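Local coordinates for protein 2,3-dehydroadipyl-CoA hydratase (Escherichia coli, PDB 4FZW) that catalyses the reversible hydration of 2,3-dehydroadipyl-CoA to 3-hydroxyadipyl-CoA in the breakdown of phenylacetate, at residues A89-A101 with L203-S215. Residues are numbered along the deposited sequence; the frame is centred on the assembly and turned at random.
Sequences ARLQAFNKPLIAA and LALQAAKQALRQS
K209 reaches from its helix into the loop at F94-P97 and ends among backbone carbonyls. Its NZ donates to F94 O at 3.0 Å, coming from above the carbonyl plane with a C=O...N angle of 136°, and also to K96 O, whose position is less sure. With CG anti to the backbone N (chi1 -166°) and every later torsion extended, the lysine spans the full gap between helix and loop, its CD passing 3.5 Å from N95 O. The same NZ forms a salt bridge with D118, just before strand 119-123, and D118 OD2 in turn takes the backbone N-H of L98. A methionine in place of K209 would probably leave the F94 carbonyl without its donor and D118 without its cationic mate, with L98 N still bound to it. One turn further along the helix, R213 bends at chi3 (60°); Q92 O lies over one face of its guanidinium, toward the rim and 3.1 Å from R213 NH1, at too poor an angle for a hydrogen bond. One turn before K209, the Q206 side chain runs alongside that of K96, Q206 NE2 lying 3.5 Å from K96 CE, while K96 NZ goes on to the carbonyls of A44 and I50. A water bridges the backbones, donating to N95 O and Q206 O. The side chains of P97 and L205 cross at about a right angle, P97 CG lying 4.0 Å from L205 CB. In this crotonase-like fold, the contact joins helix 202-214 to the link between helix 84-92 and strand 98-102, with helix 31-46 packing on F94, helix 186-197 on P97, and a second subunit against A204, A207 and A211.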
loop_
_atom_site.group_PDB
_atom_site.type_symbol
_atom_site.label_atom_id
_atom_site.label_comp_id
_atom_site.label_asym_id
_atom_site.label_seq_id
_atom_site.Cartn_x
_atom_site.Cartn_y
_atom_site.Cartn_z
ATOM N N ALA B 89 -2.071 20.694 -3.637
ATOM C CA ALA B 89 -2.392 19.495 -4.428
ATOM C C ALA B 89 -2.606 19.847 -5.884
ATOM O O ALA B 89 -2.361 19.030 -6.763
ATOM C CB ALA B 89 -3.612 18.741 -3.879
ATOM N N ARG B 90 -3.063 21.063 -6.151
ATOM C CA ARG B 90 -3.184 21.484 -7.544
ATOM C C ARG B 90 -1.815 21.738 -8.168
ATOM O O ARG B 90 -1.632 21.479 -9.353
ATOM C CB ARG B 90 -4.108 22.697 -7.701
ATOM C CG ARG B 90 -5.584 22.350 -7.557
ATOM C CD ARG B 90 -6.400 23.553 -7.155
ATOM N NE ARG B 90 -6.610 24.457 -8.278
ATOM C CZ ARG B 90 -7.451 25.481 -8.251
ATOM N NH1 ARG B 90 -8.168 25.716 -7.157
ATOM N NH2 ARG B 90 -7.570 26.260 -9.316
ATOM N N LEU B 91 -0.861 22.236 -7.377
ATOM C CA LEU B 91 0.537 22.405 -7.847
ATOM C C LEU B 91 1.138 21.070 -8.259
ATOM O O LEU B 91 1.711 20.943 -9.340
ATOM C CB LEU B 91 1.448 23.024 -6.777
ATOM C CG LEU B 91 1.222 24.435 -6.244
ATOM C CD1 LEU B 91 2.248 24.724 -5.162
ATOM C CD2 LEU B 91 1.301 25.456 -7.364
ATOM N N GLN B 92 0.992 20.085 -7.374
ATOM C CA GLN B 92 1.503 18.743 -7.591
ATOM C C GLN B 92 0.837 18.022 -8.756
ATOM O O GLN B 92 1.383 17.069 -9.283
ATOM C CB GLN B 92 1.331 17.905 -6.325
ATOM C CG GLN B 92 1.273 16.415 -6.616
ATOM C CD GLN B 92 1.274 15.586 -5.372
ATOM O OE1 GLN B 92 2.341 15.151 -4.904
ATOM N NE2 GLN B 92 0.074 15.344 -4.816
ATOM N N ALA B 93 -0.345 18.471 -9.156
ATOM C CA ALA B 93 -1.080 17.814 -10.224
ATOM C C ALA B 93 -0.632 18.340 -11.583
ATOM O O ALA B 93 -1.022 17.821 -12.630
ATOM C CB ALA B 93 -2.592 17.997 -10.023
ATOM N N PHE B 94 0.205 19.370 -11.565
ATOM C CA PHE B 94 0.790 19.856 -12.800
ATOM C C PHE B 94 1.416 18.659 -13.511
ATOM O O PHE B 94 2.213 17.932 -12.930
ATOM C CB PHE B 94 1.822 20.953 -12.519
ATOM C CG PHE B 94 2.522 21.469 -13.757
ATOM C CD1 PHE B 94 1.839 22.223 -14.698
ATOM C CD2 PHE B 94 3.861 21.209 -13.973
ATOM C CE1 PHE B 94 2.477 22.705 -15.837
ATOM C CE2 PHE B 94 4.511 21.692 -15.118
ATOM C CZ PHE B 94 3.814 22.444 -16.049
ATOM N N ASN B 95 1.041 18.451 -14.767
ATOM C CA ASN B 95 1.344 17.202 -15.460
ATOM C C ASN B 95 2.634 17.253 -16.292
ATOM O O ASN B 95 3.048 16.244 -16.860
ATOM C CB ASN B 95 0.146 16.800 -16.334
ATOM C CG ASN B 95 -0.090 17.777 -17.500
ATOM O OD1 ASN B 95 0.331 18.929 -17.465
ATOM N ND2 ASN B 95 -0.770 17.308 -18.529
ATOM N N LYS B 96 3.255 18.432 -16.372
ATOM C CA LYS B 96 4.500 18.594 -17.129
ATOM C C LYS B 96 5.735 18.718 -16.234
ATOM O O LYS B 96 5.626 19.066 -15.058
ATOM C CB LYS B 96 4.409 19.784 -18.084
ATOM C CG LYS B 96 3.326 19.628 -19.145
ATOM C CD LYS B 96 3.183 20.892 -19.983
ATOM C CE LYS B 96 1.890 20.842 -20.794
ATOM N NZ LYS B 96 1.760 21.986 -21.749
ATOM N N PRO B 97 6.914 18.403 -16.789
ATOM C CA PRO B 97 8.164 18.512 -16.019
ATOM C C PRO B 97 8.337 19.872 -15.345
ATOM O O PRO B 97 8.102 20.921 -15.943
ATOM C CB PRO B 97 9.238 18.288 -17.075
ATOM C CG PRO B 97 8.566 17.284 -18.005
ATOM C CD PRO B 97 7.119 17.728 -18.083
ATOM N N LEU B 98 8.741 19.838 -14.084
ATOM C CA LEU B 98 8.810 21.036 -13.272
ATOM C C LEU B 98 10.156 21.058 -12.571
ATOM O O LEU B 98 10.466 20.193 -11.740
ATOM C CB LEU B 98 7.660 21.053 -12.258
ATOM C CG LEU B 98 7.401 22.290 -11.400
ATOM C CD1 LEU B 98 7.171 23.535 -12.232
ATOM C CD2 LEU B 98 6.215 22.026 -10.490
ATOM N N ILE B 99 10.956 22.056 -12.926
ATOM C CA ILE B 99 12.294 22.198 -12.384
ATOM C C ILE B 99 12.374 23.414 -11.447
ATOM O O ILE B 99 11.923 24.523 -11.784
ATOM C CB ILE B 99 13.358 22.263 -13.515
ATOM C CG1 ILE B 99 13.333 20.964 -14.343
ATOM C CG2 ILE B 99 14.741 22.462 -12.923
ATOM C CD1 ILE B 99 13.902 21.101 -15.751
ATOM N N ALA B 100 12.914 23.189 -10.253
ATOM C CA ALA B 100 13.138 24.265 -9.308
ATOM C C ALA B 100 14.600 24.670 -9.417
ATOM O O ALA B 100 15.481 23.843 -9.192
ATOM C CB ALA B 100 12.831 23.804 -7.900
ATOM N N ALA B 101 14.859 25.924 -9.778
ATOM C CA ALA B 101 16.216 26.464 -9.780
ATOM C C ALA B 101 16.383 27.273 -8.524
ATOM O O ALA B 101 15.862 28.382 -8.424
ATOM C CB ALA B 101 16.430 27.339 -10.990
ATOM N N LEU B 203 4.184 14.366 -25.050
ATOM C CA LEU B 203 3.379 13.276 -24.487
ATOM C C LEU B 203 4.259 12.284 -23.735
ATOM O O LEU B 203 3.879 11.795 -22.659
ATOM C CB LEU B 203 2.529 12.564 -25.567
ATOM C CG LEU B 203 1.392 13.364 -26.240
ATOM C CD1 LEU B 203 0.663 12.576 -27.327
ATOM C CD2 LEU B 203 0.407 13.851 -25.213
ATOM N N ALA B 204 5.431 11.993 -24.304
ATOM C CA ALA B 204 6.421 11.146 -23.648
ATOM C C ALA B 204 6.839 11.767 -22.319
ATOM O O ALA B 204 6.922 11.079 -21.299
ATOM C CB ALA B 204 7.626 10.935 -24.549
ATOM N N LEU B 205 7.096 13.070 -22.328
ATOM C CA LEU B 205 7.419 13.750 -21.081
ATOM C C LEU B 205 6.276 13.545 -20.081
ATOM O O LEU B 205 6.508 13.219 -18.915
ATOM C CB LEU B 205 7.720 15.237 -21.304
ATOM C CG LEU B 205 9.068 15.595 -21.988
ATOM C CD1 LEU B 205 9.197 17.077 -22.292
ATOM C CD2 LEU B 205 10.243 15.141 -21.167
ATOM N N GLN B 206 5.042 13.721 -20.545
ATOM C CA GLN B 206 3.885 13.564 -19.682
ATOM C C GLN B 206 3.722 12.131 -19.195
ATOM O O GLN B 206 3.498 11.904 -18.002
ATOM C CB GLN B 206 2.637 14.081 -20.380
ATOM C CG GLN B 206 2.704 15.591 -20.553
ATOM C CD GLN B 206 1.698 16.163 -21.537
ATOM O OE1 GLN B 206 1.339 15.537 -22.532
ATOM N NE2 GLN B 206 1.259 17.381 -21.269
ATOM N N ALA B 207 3.859 11.175 -20.116
ATOM C CA ALA B 207 3.832 9.749 -19.775
ATOM C C ALA B 207 4.889 9.380 -18.725
ATOM O O ALA B 207 4.574 8.757 -17.710
ATOM C CB ALA B 207 4.022 8.888 -21.022
ATOM N N ALA B 208 6.141 9.737 -18.988
ATOM C CA ALA B 208 7.246 9.337 -18.132
ATOM C C ALA B 208 7.101 9.961 -16.755
ATOM O O ALA B 208 7.376 9.310 -15.739
ATOM C CB ALA B 208 8.564 9.752 -18.753
ATOM N N LYS B 209 6.676 11.224 -16.723
ATOM C CA LYS B 209 6.482 11.909 -15.452
ATOM C C LYS B 209 5.435 11.192 -14.607
ATOM O O LYS B 209 5.629 10.958 -13.410
ATOM C CB LYS B 209 6.078 13.372 -15.648
ATOM C CG LYS B 209 6.210 14.183 -14.363
ATOM C CD LYS B 209 5.533 15.551 -14.443
ATOM C CE LYS B 209 5.334 16.082 -13.033
ATOM N NZ LYS B 209 5.150 17.553 -12.953
ATOM N N GLN B 210 4.326 10.836 -15.247
ATOM C CA GLN B 210 3.207 10.186 -14.568
ATOM C C GLN B 210 3.660 8.881 -13.919
ATOM O O GLN B 210 3.355 8.628 -12.757
ATOM C CB GLN B 210 2.061 9.958 -15.547
ATOM C CG GLN B 210 0.817 9.338 -14.887
ATOM C CD GLN B 210 0.242 10.194 -13.759
ATOM O OE1 GLN B 210 0.732 11.294 -13.474
ATOM N NE2 GLN B 210 -0.804 9.686 -13.111
ATOM N N ALA B 211 4.419 8.081 -14.669
ATOM C CA ALA B 211 5.090 6.904 -14.118
ATOM C C ALA B 211 5.946 7.228 -12.902
ATOM O O ALA B 211 5.965 6.456 -11.956
ATOM C CB ALA B 211 5.937 6.205 -15.180
ATOM N N LEU B 212 6.661 8.355 -12.926
ATOM C CA LEU B 212 7.486 8.733 -11.779
ATOM C C LEU B 212 6.650 9.126 -10.555
ATOM O O LEU B 212 6.987 8.739 -9.429
ATOM C CB LEU B 212 8.483 9.847 -12.134
ATOM C CG LEU B 212 9.600 9.516 -13.131
ATOM C CD1 LEU B 212 10.087 10.774 -13.889
ATOM C CD2 LEU B 212 10.758 8.784 -12.449
ATOM N N ARG B 213 5.581 9.898 -10.768
ATOM C CA ARG B 213 4.669 10.261 -9.671
ATOM C C ARG B 213 4.024 9.028 -9.022
ATOM O O ARG B 213 3.850 8.971 -7.809
ATOM C CB ARG B 213 3.563 11.193 -10.163
ATOM C CG ARG B 213 4.053 12.475 -10.828
ATOM C CD ARG B 213 2.898 13.194 -11.507
ATOM N NE ARG B 213 1.846 13.565 -10.567
ATOM C CZ ARG B 213 0.720 14.177 -10.911
ATOM N NH1 ARG B 213 -0.183 14.482 -9.982
ATOM N NH2 ARG B 213 0.496 14.478 -12.185
ATOM N N GLN B 214 3.674 8.039 -9.835
ATOM C CA GLN B 214 2.987 6.866 -9.314
ATOM C C GLN B 214 3.921 5.945 -8.541
ATOM O O GLN B 214 3.463 5.175 -7.696
ATOM C CB GLN B 214 2.270 6.094 -10.427
ATOM C CG GLN B 214 1.134 6.877 -11.119
ATOM C CD GLN B 214 0.049 7.296 -10.158
ATOM O OE1 GLN B 214 -0.098 8.479 -9.859
ATOM N NE2 GLN B 214 -0.740 6.325 -9.681
ATOM N N SER B 215 5.221 6.020 -8.823
ATOM C CA SER B 215 6.189 5.214 -8.089
ATOM C C SER B 215 6.118 5.516 -6.580
ATOM O O SER B 215 6.455 4.669 -5.742
ATOM C CB SER B 215 7.610 5.414 -8.640
ATOM O OG SER B 215 8.023 6.760 -8.510
HETATM O O HOH W 1 2.210 13.832 -16.278
#